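Local coordinates for protein alpha-galactosidase (Lactobacillus brevis, PDB 3MI6) that probably hydrolyses terminal, non-reducing alpha-D-galactose residues in alpha-galactosides such as galacto-oligosaccharides, galactomannans and galactolipids, as a member of glycoside hydrolase family 36, at residues E7-F12 / Y105-Q109; G144-N150 / S163-P169; A326-V332 / R630-F635; G636-I641 / S653-V657. All coordinates share one frame. Numbering follows the deposited sequence.

Contact 1 of 4, residues E7-F12 / Y105-Q109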
# COMPACT_ATOMS: atom_id res chain seq x y z
N GLU D 7 9.73 -38.60 -27.79
CA GLU D 7 9.24 -39.91 -27.38
C GLU D 7 10.27 -40.61 -26.54
O GLU D 7 9.93 -41.44 -25.69
CB GLU D 7 8.82 -40.72 -28.61
CG GLU D 7 7.42 -40.35 -29.11
CD GLU D 7 7.06 -40.97 -30.44
OE1 GLU D 7 7.70 -40.60 -31.46
OE2 GLU D 7 6.13 -41.81 -30.47
N ALA D 8 11.52 -40.23 -26.74
CA ALA D 8 12.64 -40.82 -26.03
C ALA D 8 12.66 -40.43 -24.55
O ALA D 8 13.17 -41.18 -23.72
CB ALA D 8 13.94 -40.42 -26.70
N ASN D 9 12.12 -39.26 -24.23
CA ASN D 9 12.06 -38.77 -22.85
C ASN D 9 10.65 -38.48 -22.37
O ASN D 9 10.44 -38.10 -21.21
CB ASN D 9 12.90 -37.52 -22.67
CG ASN D 9 14.36 -37.79 -22.81
OD1 ASN D 9 15.03 -38.12 -21.84
ND2 ASN D 9 14.87 -37.65 -24.03
N LEU D 10 9.68 -38.63 -23.26
CA LEU D 10 8.29 -38.39 -22.92
C LEU D 10 8.14 -36.96 -22.38
O LEU D 10 7.48 -36.70 -21.37
CB LEU D 10 7.77 -39.45 -21.93
CG LEU D 10 7.79 -40.91 -22.41
CD1 LEU D 10 7.23 -41.85 -21.36
CD2 LEU D 10 7.03 -41.06 -23.70
N THR D 11 8.77 -36.04 -23.10
CA THR D 11 8.65 -34.62 -22.87
C THR D 11 7.64 -34.03 -23.85
O THR D 11 7.87 -34.00 -25.06
CB THR D 11 9.97 -33.92 -23.07
OG1 THR D 11 10.95 -34.52 -22.22
CG2 THR D 11 9.84 -32.47 -22.74
N PHE D 12 6.53 -33.56 -23.31
CA PHE D 12 5.49 -32.92 -24.08
C PHE D 12 5.59 -31.43 -23.90
O PHE D 12 5.65 -30.93 -22.78
CB PHE D 12 4.13 -33.43 -23.62
CG PHE D 12 4.02 -34.92 -23.68
CD1 PHE D 12 3.49 -35.54 -24.79
CD2 PHE D 12 4.49 -35.69 -22.64
CE1 PHE D 12 3.42 -36.91 -24.86
CE2 PHE D 12 4.42 -37.06 -22.69
CZ PHE D 12 3.88 -37.67 -23.81
N TYR D 105 1.68 -43.48 -16.43
CA TYR D 105 1.59 -43.25 -17.87
C TYR D 105 1.67 -44.55 -18.67
O TYR D 105 2.41 -45.48 -18.32
CB TYR D 105 2.71 -42.29 -18.32
CG TYR D 105 2.89 -42.16 -19.82
CD1 TYR D 105 2.08 -41.31 -20.56
CD2 TYR D 105 3.87 -42.87 -20.48
CE1 TYR D 105 2.24 -41.18 -21.94
CE2 TYR D 105 4.05 -42.75 -21.86
CZ TYR D 105 3.23 -41.91 -22.59
OH TYR D 105 3.39 -41.79 -23.95
N ASP D 106 0.90 -44.62 -19.74
CA ASP D 106 0.93 -45.77 -20.62
C ASP D 106 1.24 -45.39 -22.06
O ASP D 106 2.13 -45.97 -22.69
CB ASP D 106 -0.37 -46.57 -20.51
CG ASP D 106 -0.53 -47.59 -21.63
OD1 ASP D 106 0.43 -48.36 -21.89
OD2 ASP D 106 -1.62 -47.61 -22.25
N HIS D 107 0.51 -44.41 -22.60
CA HIS D 107 0.65 -44.04 -24.00
C HIS D 107 0.01 -42.69 -24.28
O HIS D 107 -0.83 -42.24 -23.52
CB HIS D 107 -0.01 -45.09 -24.89
CG HIS D 107 -1.50 -44.97 -24.98
ND1 HIS D 107 -2.35 -45.58 -24.07
CD2 HIS D 107 -2.30 -44.34 -25.87
CE1 HIS D 107 -3.60 -45.32 -24.40
NE2 HIS D 107 -3.60 -44.57 -25.49
N TYR D 108 0.38 -42.08 -25.40
CA TYR D 108 -0.21 -40.81 -25.81
C TYR D 108 -0.70 -40.87 -27.24
O TYR D 108 -0.33 -41.76 -27.99
CB TYR D 108 0.81 -39.67 -25.67
CG TYR D 108 1.73 -39.54 -26.87
CD1 TYR D 108 3.00 -40.09 -26.86
CD2 TYR D 108 1.33 -38.86 -28.01
CE1 TYR D 108 3.83 -39.97 -27.95
CE2 TYR D 108 2.15 -38.75 -29.09
CZ TYR D 108 3.40 -39.30 -29.06
OH TYR D 108 4.23 -39.18 -30.14
N GLN D 109 -1.50 -39.89 -27.63
CA GLN D 109 -2.00 -39.78 -29.00
C GLN D 109 -2.06 -38.31 -29.43
O GLN D 109 -2.37 -37.44 -28.62
CB GLN D 109 -3.37 -40.43 -29.07
CG GLN D 109 -4.04 -40.37 -30.42
CD GLN D 109 -5.37 -41.10 -30.40
OE1 GLN D 109 -6.00 -41.23 -29.34
NE2 GLN D 109 -5.80 -41.59 -31.57

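Contact 2 of 4, residues G144-N150 / S163-P169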
# COMPACT_ATOMS: atom_id res chain seq x y z
N GLY D 144 -7.18 -49.96 -11.74
CA GLY D 144 -7.37 -50.22 -13.16
C GLY D 144 -8.07 -49.12 -13.93
O GLY D 144 -8.15 -49.18 -15.16
N LEU D 145 -8.59 -48.13 -13.20
CA LEU D 145 -9.17 -46.93 -13.79
C LEU D 145 -8.21 -46.34 -14.80
O LEU D 145 -7.00 -46.36 -14.61
CB LEU D 145 -9.44 -45.90 -12.69
CG LEU D 145 -9.66 -44.44 -13.09
CD1 LEU D 145 -11.10 -44.05 -12.89
CD2 LEU D 145 -8.79 -43.54 -12.27
N ALA D 146 -8.76 -45.81 -15.89
CA ALA D 146 -7.96 -45.11 -16.88
C ALA D 146 -8.31 -43.63 -16.92
O ALA D 146 -9.47 -43.25 -16.76
CB ALA D 146 -8.14 -45.72 -18.24
N LEU D 147 -7.31 -42.79 -17.14
CA LEU D 147 -7.49 -41.35 -17.18
C LEU D 147 -6.92 -40.75 -18.45
O LEU D 147 -5.73 -40.90 -18.73
CB LEU D 147 -6.79 -40.72 -15.98
CG LEU D 147 -6.89 -39.21 -15.93
CD1 LEU D 147 -8.35 -38.78 -15.93
CD2 LEU D 147 -6.17 -38.68 -14.71
N ASP D 148 -7.75 -40.06 -19.21
CA ASP D 148 -7.24 -39.29 -20.34
C ASP D 148 -7.09 -37.81 -19.97
O ASP D 148 -8.06 -37.17 -19.54
CB ASP D 148 -8.13 -39.47 -21.56
CG ASP D 148 -8.04 -40.87 -22.15
OD1 ASP D 148 -7.12 -41.60 -21.69
OD2 ASP D 148 -8.85 -41.24 -23.04
N LEU D 149 -5.87 -37.29 -20.11
CA LEU D 149 -5.60 -35.86 -19.96
C LEU D 149 -5.54 -35.19 -21.34
O LEU D 149 -4.68 -35.50 -22.16
CB LEU D 149 -4.30 -35.62 -19.18
CG LEU D 149 -4.34 -35.97 -17.70
CD1 LEU D 149 -3.15 -35.39 -16.94
CD2 LEU D 149 -5.61 -35.47 -17.09
N ASN D 150 -6.46 -34.27 -21.58
CA ASN D 150 -6.52 -33.62 -22.87
C ASN D 150 -5.92 -32.23 -22.85
O ASN D 150 -5.95 -31.53 -21.82
CB ASN D 150 -7.97 -33.58 -23.34
CG ASN D 150 -8.65 -34.91 -23.19
OD1 ASN D 150 -8.20 -35.91 -23.73
ND2 ASN D 150 -9.74 -34.95 -22.44
N SER D 163 -8.86 -30.66 -20.48
CA SER D 163 -9.91 -31.43 -19.80
C SER D 163 -9.39 -32.76 -19.28
O SER D 163 -8.21 -33.08 -19.42
CB SER D 163 -11.12 -31.66 -20.70
OG SER D 163 -10.88 -32.69 -21.65
N ALA D 164 -10.28 -33.54 -18.69
CA ALA D 164 -9.95 -34.87 -18.22
C ALA D 164 -11.12 -35.79 -18.49
O ALA D 164 -12.27 -35.37 -18.41
CB ALA D 164 -9.61 -34.85 -16.73
N LYS D 165 -10.82 -37.04 -18.84
CA LYS D 165 -11.84 -38.06 -19.08
C LYS D 165 -11.43 -39.31 -18.35
O LYS D 165 -10.34 -39.82 -18.57
CB LYS D 165 -11.95 -38.39 -20.56
CG LYS D 165 -13.01 -39.40 -20.88
CD LYS D 165 -12.93 -39.80 -22.35
CE LYS D 165 -14.32 -40.01 -22.95
NZ LYS D 165 -14.24 -40.62 -24.31
N PHE D 166 -12.30 -39.79 -17.47
CA PHE D 166 -12.02 -40.97 -16.66
C PHE D 166 -12.68 -42.19 -17.28
O PHE D 166 -13.84 -42.13 -17.70
CB PHE D 166 -12.57 -40.78 -15.25
CG PHE D 166 -11.82 -39.75 -14.43
CD1 PHE D 166 -11.92 -38.41 -14.72
CD2 PHE D 166 -11.06 -40.13 -13.34
CE1 PHE D 166 -11.23 -37.47 -13.96
CE2 PHE D 166 -10.38 -39.19 -12.58
CZ PHE D 166 -10.46 -37.87 -12.90
N THR D 167 -11.95 -43.30 -17.35
CA THR D 167 -12.52 -44.56 -17.83
C THR D 167 -12.37 -45.65 -16.77
O THR D 167 -11.33 -45.77 -16.13
CB THR D 167 -11.86 -45.06 -19.15
OG1 THR D 167 -11.59 -43.94 -20.02
CG2 THR D 167 -12.77 -46.07 -19.85
N ASN D 168 -13.43 -46.43 -16.58
CA ASN D 168 -13.38 -47.59 -15.69
C ASN D 168 -13.48 -48.88 -16.50
O ASN D 168 -14.58 -49.26 -16.92
CB ASN D 168 -14.51 -47.53 -14.65
CG ASN D 168 -14.36 -48.60 -13.57
OD1 ASN D 168 -13.42 -49.38 -13.58
ND2 ASN D 168 -15.31 -48.63 -12.63
N PRO D 169 -12.34 -49.54 -16.74
CA PRO D 169 -12.27 -50.83 -17.43
C PRO D 169 -12.25 -52.01 -16.46
O PRO D 169 -12.36 -53.16 -16.89
CB PRO D 169 -10.93 -50.76 -18.18
CG PRO D 169 -10.26 -49.46 -17.73
CD PRO D 169 -10.99 -49.02 -16.50

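Contact 3 of 4, residues A326-V332 / R630-F635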
# COMPACT_ATOMS: atom_id res chain seq x y z
N ALA D 326 -21.96 -16.13 -34.05
CA ALA D 326 -20.65 -15.65 -33.65
C ALA D 326 -20.28 -14.31 -34.28
O ALA D 326 -19.70 -13.44 -33.61
CB ALA D 326 -19.60 -16.67 -33.99
N HIS D 327 -20.58 -14.16 -35.57
CA HIS D 327 -20.19 -12.98 -36.36
C HIS D 327 -21.37 -12.17 -36.90
O HIS D 327 -21.18 -11.14 -37.56
CB HIS D 327 -19.31 -13.39 -37.54
CG HIS D 327 -18.10 -14.16 -37.16
ND1 HIS D 327 -18.14 -15.50 -36.84
CD2 HIS D 327 -16.80 -13.80 -37.07
CE1 HIS D 327 -16.92 -15.93 -36.56
NE2 HIS D 327 -16.09 -14.91 -36.70
N GLU D 328 -22.58 -12.62 -36.63
CA GLU D 328 -23.75 -11.92 -37.15
C GLU D 328 -24.14 -10.73 -36.27
O GLU D 328 -24.29 -10.86 -35.06
CB GLU D 328 -24.93 -12.88 -37.35
CG GLU D 328 -26.10 -12.24 -38.12
CD GLU D 328 -27.26 -13.21 -38.36
OE1 GLU D 328 -28.15 -13.32 -37.48
OE2 GLU D 328 -27.30 -13.85 -39.44
N GLU D 329 -24.28 -9.57 -36.88
CA GLU D 329 -24.76 -8.41 -36.15
C GLU D 329 -26.06 -8.75 -35.45
O GLU D 329 -26.97 -9.34 -36.03
CB GLU D 329 -24.90 -7.20 -37.08
CG GLU D 329 -23.56 -6.70 -37.61
CD GLU D 329 -23.66 -5.49 -38.52
OE1 GLU D 329 -24.66 -4.74 -38.45
OE2 GLU D 329 -22.72 -5.29 -39.31
N ARG D 330 -26.15 -8.37 -34.18
CA ARG D 330 -27.35 -8.59 -33.41
C ARG D 330 -28.32 -7.42 -33.44
O ARG D 330 -27.93 -6.25 -33.34
CB ARG D 330 -26.99 -8.98 -32.01
CG ARG D 330 -26.58 -10.41 -32.02
CD ARG D 330 -25.45 -10.66 -31.14
NE ARG D 330 -24.42 -11.45 -31.80
CZ ARG D 330 -23.68 -12.31 -31.14
NH1 ARG D 330 -23.91 -12.50 -29.85
NH2 ARG D 330 -22.72 -12.98 -31.74
N PRO D 331 -29.60 -7.74 -33.59
CA PRO D 331 -30.60 -6.71 -33.89
C PRO D 331 -30.81 -5.73 -32.72
O PRO D 331 -30.51 -6.07 -31.58
CB PRO D 331 -31.86 -7.54 -34.15
CG PRO D 331 -31.70 -8.73 -33.27
CD PRO D 331 -30.21 -9.04 -33.30
N VAL D 332 -31.27 -4.52 -33.01
CA VAL D 332 -31.68 -3.62 -31.95
C VAL D 332 -33.09 -4.01 -31.52
O VAL D 332 -34.01 -4.02 -32.32
CB VAL D 332 -31.66 -2.16 -32.42
CG1 VAL D 332 -32.16 -1.24 -31.32
CG2 VAL D 332 -30.27 -1.78 -32.85
N ARG D 630 -22.50 -0.54 -36.17
CA ARG D 630 -22.80 -1.73 -35.40
C ARG D 630 -21.64 -2.73 -35.40
O ARG D 630 -21.34 -3.32 -34.36
CB ARG D 630 -24.10 -2.39 -35.89
CG ARG D 630 -24.77 -3.32 -34.88
CD ARG D 630 -25.52 -4.38 -35.63
NE ARG D 630 -26.97 -4.21 -35.67
CZ ARG D 630 -27.65 -3.72 -36.70
NH1 ARG D 630 -27.01 -3.31 -37.79
NH2 ARG D 630 -28.97 -3.63 -36.64
N GLN D 631 -20.99 -2.90 -36.54
CA GLN D 631 -19.89 -3.85 -36.68
C GLN D 631 -18.73 -3.48 -35.74
O GLN D 631 -18.08 -4.35 -35.13
CB GLN D 631 -19.42 -3.88 -38.13
CG GLN D 631 -18.45 -5.00 -38.48
CD GLN D 631 -19.08 -6.37 -38.42
OE1 GLN D 631 -20.30 -6.50 -38.54
NE2 GLN D 631 -18.26 -7.41 -38.24
N LEU D 632 -18.49 -2.18 -35.64
CA LEU D 632 -17.44 -1.64 -34.78
C LEU D 632 -17.77 -1.87 -33.30
O LEU D 632 -16.97 -2.40 -32.53
CB LEU D 632 -17.29 -0.16 -35.09
CG LEU D 632 -16.14 0.60 -34.43
CD1 LEU D 632 -14.83 -0.15 -34.60
CD2 LEU D 632 -16.03 2.02 -34.98
N PHE D 633 -18.98 -1.47 -32.91
CA PHE D 633 -19.44 -1.54 -31.53
C PHE D 633 -19.52 -2.98 -31.01
O PHE D 633 -19.00 -3.32 -29.95
CB PHE D 633 -20.80 -0.88 -31.41
CG PHE D 633 -20.76 0.61 -31.19
CD1 PHE D 633 -20.00 1.14 -30.17
CD2 PHE D 633 -21.51 1.46 -31.97
CE1 PHE D 633 -19.97 2.49 -29.95
CE2 PHE D 633 -21.48 2.82 -31.75
CZ PHE D 633 -20.71 3.33 -30.75
N GLN D 634 -20.17 -3.84 -31.78
CA GLN D 634 -20.33 -5.22 -31.37
C GLN D 634 -19.07 -6.10 -31.52
O GLN D 634 -18.82 -6.91 -30.65
CB GLN D 634 -21.52 -5.84 -32.11
CG GLN D 634 -22.84 -5.18 -31.77
CD GLN D 634 -23.98 -5.84 -32.52
OE1 GLN D 634 -23.73 -6.66 -33.41
NE2 GLN D 634 -25.22 -5.49 -32.18
N PHE D 635 -18.29 -5.95 -32.59
CA PHE D 635 -17.19 -6.90 -32.84
C PHE D 635 -15.78 -6.31 -32.88
O PHE D 635 -14.80 -7.06 -32.92
CB PHE D 635 -17.43 -7.73 -34.10
CG PHE D 635 -18.77 -8.39 -34.14
CD1 PHE D 635 -19.06 -9.45 -33.29
CD2 PHE D 635 -19.75 -7.95 -35.03
CE1 PHE D 635 -20.29 -10.07 -33.32
CE2 PHE D 635 -20.99 -8.57 -35.07
CZ PHE D 635 -21.26 -9.63 -34.21

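Contact 4 of 4, residues G636-I641 / S653-V657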
# COMPACT_ATOMS: atom_id res chain seq x y z
N GLY D 636 -15.69 -4.99 -32.87
CA GLY D 636 -14.40 -4.32 -32.84
C GLY D 636 -13.55 -4.71 -31.65
O GLY D 636 -14.05 -5.09 -30.61
N LYS D 637 -12.24 -4.62 -31.83
CA LYS D 637 -11.30 -4.99 -30.77
C LYS D 637 -11.46 -4.01 -29.60
O LYS D 637 -11.52 -2.79 -29.79
CB LYS D 637 -9.87 -5.01 -31.31
CG LYS D 637 -8.85 -5.54 -30.32
CD LYS D 637 -7.44 -5.57 -30.89
CE LYS D 637 -7.28 -6.70 -31.90
NZ LYS D 637 -5.83 -7.00 -32.12
N PHE D 638 -11.52 -4.56 -28.39
CA PHE D 638 -11.91 -3.78 -27.22
C PHE D 638 -10.73 -3.45 -26.32
O PHE D 638 -10.05 -4.33 -25.81
CB PHE D 638 -12.99 -4.53 -26.43
CG PHE D 638 -13.65 -3.73 -25.33
CD1 PHE D 638 -13.19 -3.80 -24.03
CD2 PHE D 638 -14.77 -2.97 -25.59
CE1 PHE D 638 -13.81 -3.08 -23.00
CE2 PHE D 638 -15.40 -2.25 -24.57
CZ PHE D 638 -14.92 -2.31 -23.28
N TYR D 639 -10.52 -2.16 -26.12
CA TYR D 639 -9.51 -1.67 -25.18
C TYR D 639 -10.17 -0.97 -23.99
O TYR D 639 -10.97 -0.06 -24.18
CB TYR D 639 -8.62 -0.66 -25.89
CG TYR D 639 -7.72 -1.23 -26.94
CD1 TYR D 639 -6.41 -1.62 -26.64
CD2 TYR D 639 -8.16 -1.37 -28.23
CE1 TYR D 639 -5.59 -2.12 -27.61
CE2 TYR D 639 -7.35 -1.88 -29.20
CZ TYR D 639 -6.07 -2.25 -28.90
OH TYR D 639 -5.28 -2.77 -29.91
N ARG D 640 -9.82 -1.40 -22.79
CA ARG D 640 -10.11 -0.63 -21.58
C ARG D 640 -9.02 0.42 -21.42
O ARG D 640 -7.85 0.14 -21.66
CB ARG D 640 -10.12 -1.53 -20.35
CG ARG D 640 -11.31 -2.48 -20.23
CD ARG D 640 -11.05 -3.52 -19.14
NE ARG D 640 -9.87 -4.33 -19.45
CZ ARG D 640 -9.91 -5.53 -20.04
NH1 ARG D 640 -11.09 -6.06 -20.38
NH2 ARG D 640 -8.78 -6.20 -20.29
N ILE D 641 -9.40 1.61 -20.98
CA ILE D 641 -8.43 2.67 -20.78
C ILE D 641 -8.44 3.07 -19.30
O ILE D 641 -7.70 2.49 -18.49
CB ILE D 641 -8.71 3.86 -21.78
CG1 ILE D 641 -8.46 3.40 -23.22
CG2 ILE D 641 -7.86 5.10 -21.49
CD1 ILE D 641 -8.94 4.36 -24.27
N SER D 653 -13.29 4.79 -19.06
CA SER D 653 -13.25 5.01 -20.49
C SER D 653 -12.80 3.81 -21.26
O SER D 653 -11.98 3.02 -20.78
CB SER D 653 -12.36 6.20 -20.83
OG SER D 653 -11.00 5.88 -20.63
N TRP D 654 -13.34 3.66 -22.46
CA TRP D 654 -12.85 2.62 -23.35
C TRP D 654 -13.01 2.88 -24.85
O TRP D 654 -13.52 3.93 -25.27
CB TRP D 654 -13.38 1.23 -22.99
CG TRP D 654 -14.68 1.03 -22.24
CD1 TRP D 654 -14.86 0.33 -21.05
CD2 TRP D 654 -15.98 1.45 -22.64
NE1 TRP D 654 -16.20 0.30 -20.69
CE2 TRP D 654 -16.90 0.99 -21.65
CE3 TRP D 654 -16.45 2.17 -23.72
CZ2 TRP D 654 -18.26 1.23 -21.73
CZ3 TRP D 654 -17.78 2.41 -23.79
CH2 TRP D 654 -18.68 1.94 -22.81
N GLN D 655 -12.57 1.90 -25.63
CA GLN D 655 -12.45 2.09 -27.07
C GLN D 655 -12.67 0.78 -27.84
O GLN D 655 -12.17 -0.27 -27.46
CB GLN D 655 -11.05 2.63 -27.38
CG GLN D 655 -10.92 3.37 -28.69
CD GLN D 655 -9.50 3.85 -28.97
OE1 GLN D 655 -9.09 4.03 -30.12
NE2 GLN D 655 -8.74 4.06 -27.91
N VAL D 656 -13.42 0.85 -28.94
CA VAL D 656 -13.45 -0.26 -29.89
C VAL D 656 -12.77 0.15 -31.20
O VAL D 656 -12.98 1.27 -31.69
CB VAL D 656 -14.89 -0.72 -30.19
CG1 VAL D 656 -15.46 -1.44 -29.01
CG2 VAL D 656 -15.75 0.46 -30.57
N VAL D 657 -11.96 -0.76 -31.74
CA VAL D 657 -11.17 -0.49 -32.95
C VAL D 657 -11.45 -1.55 -34.01
O VAL D 657 -11.53 -2.75 -33.72
CB VAL D 657 -9.64 -0.48 -32.63
CG1 VAL D 657 -8.83 -0.07 -33.84
CG2 VAL D 657 -9.32 0.43 -31.46

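Contact 1 of 4, residues E7-F12 / Y105-Q109
Tyr105 opens the strand side of this contact with its CA-to-CB bond toward segment 7-12. In its t rotamer the ring reaches Leu10, with Leu10 CD1 only 3.3 Å from Tyr105 CE2, and its hydroxyl end meets Phe12, Tyr105 OH lying 4.2 Å from Phe12 CZ. Asp106 and His107 both point away. They pair with each other instead: His107 ND1 donates to Asp106 OD2 at 2.8 Å, a His-carboxylate hydrogen bond on the solvent side of the strand. Strand 103-112 is an edge strand, within this chain, of the large antiparallel sheet in the N-terminal region of this GH36 enzyme, and the contact packs it against the small antiparallel sheet that begins the chain. The backbones stay well apart, Leu10 CA and Tyr108 CA being 9.3 Å from each other, so side chains bridge the two sheets. Leu10, with positive phi and psi (57°/45°), forms a G1 beta bulge with Thr11 opposite Asn6, at the entry to strand 11-15. Tyr108 comes next, its ring forming an offset edge-to-face pair with Phe12: the Phe12 edge addresses the Tyr108 face, ring centroids 5.4 Å apart and planes at 81°, with Phe12 CE1 3.7 Å from Tyr108 CG. Val5 also touches the Tyr108 side chain, while Glu7 extends alongside until its OE2 is 3.3 Å from Tyr108 OH.

Contact 2 of 4, residues G144-N150 / S163-P169
Three antiparallel hydrogen-bonded pairs use both backbone donors and both acceptors of each couple. Ala146 N reaches Thr167 O at 2.6 Å and Thr167 N reaches Ala146 O at 2.5 Å; Asp148 N to Lys165 O is 2.7 Å and Lys165 N to Asp148 O 2.9 Å. Asn150 N donates to Ser163 O at 3.0 Å, but the return from Ser163 N to Asn150 O is weak at 3.3 Å. Here a side chain adds a bond, Asn150 ND2 to Ser163 OG at 2.7 Å. Asp148 OD1 is satisfied by Ser137 OG. The intervening residues turn their backbones outward: Leu147 and Leu149 bond to strand 132-140, Ala164 and Phe166 to strand 290-301. On their shared face Leu147 CD1 sits 3.6 Å from the Phe166 ring centroid, a CH-pi contact, with Tyr77 packed beside them. Bonded along both edges, this beta hairpin is an interior part of the N-terminal domain's large antiparallel sheet; its mostly polar face (Asp148, Asn150, Ser163, Lys165, Thr167) and apolar face (Leu147, Leu149, Ala164, Phe166) suit different surroundings.

Contact 3 of 4, residues A326-V332 / R630-F635
A salt bridge joins Glu329 OE1 to Arg630 NH1 at 2.8 Å, and Arg630 NH2 has a second carboxylate partner in Glu362. The same arginine donates from NE to the backbone, Arg630 NE lying 3.2 Å from Arg330 O. Gln634, one turn along helix 630-635, holds both polar backbone atoms of Arg330: Arg330 N donates to Gln634 OE1 at 3.1 Å, and Gln634 NE2 donates to Arg330 O at 3.0 Å. Gln634 NE2 also bonds to Tyr626. A single side-chain amide therefore pairs with a main chain that belongs to no strand or helix, in the loop leading into strand 333-335, the first strand of the (beta/alpha)8 barrel of this GH36 enzyme. Farther along the helix Phe635 packs against the loop backbone, its CZ 3.4 Å from Glu328 O and its CE1 3.4 Å from Ala326 O; Glu329 CG lies 4.1 Å from Phe635 CE2. Arg330 runs back along its own segment, with a weak bond of 3.3 Å from Arg330 NE to Glu328 O, and Gln317 of helix 305-319 also touches Phe635. Because side chains of the helix meet main-chain atoms of the loop, much of the bonding depends on the path of the backbone at Arg330, while Glu329 and Arg630 supply matching charge.

Contact 4 of 4, residues G636-I641 / S653-V657
Phe638 and Trp654 meet at the apolar centre of this antiparallel beta hairpin, which begins the C-terminal sheet. Phe638 CZ lies 3.5 Å from Trp654 CD1, over the indole face, though the two ring planes are oblique at 50°. Phe638 CD2 also touches Val656 CG1 at 3.8 Å, and Phe599 and Tyr669 meet Trp654 from beyond the hairpin. On the other face Tyr639 CE2 rests 3.8 Å from Val657 CG2. The backbone joins the strands at two hydrogen-bonded pairs: Lys637 N to Val657 O and Val657 N to Lys637 O, both 2.8 Å, then Tyr639 N to Gln655 O at 2.8 Å and Gln655 N to Tyr639 O at 2.9 Å. Gly636, where the chain leaves helix 630-635, lies so close to the partner strand that a CB would crowd Val657 O. Arg640 carries its charge outside the pair, to a salt bridge with Asp242 and a cation-pi contact with Tyr565. At the far end Ile641 N donates to Ser653 O at 2.9 Å.

Contacts 1 and 2 reach the same large antiparallel sheet: contact 2 lies within it, whereas contact 1, near the surface, packs one of its edge strands against another sheet. Contacts 3 and 4, on the opposite side of the chain's centre from contact 2, are partly buried, as contact 2 is. They are consecutive and touch, Leu632 O lying 3.6 Å from Val656 CB, so the barrel region passes directly into the C-terminal sheet. Paired backbone amides define both hairpins, contacts 2 and 4; aromatic packing dominates contact 1, and contact 3 binds a helix to an irregular loop through charge and side-chain-to-backbone bonds. The centres of contacts 1 and 3 are about 45 Å apart, in separate parts of the fold.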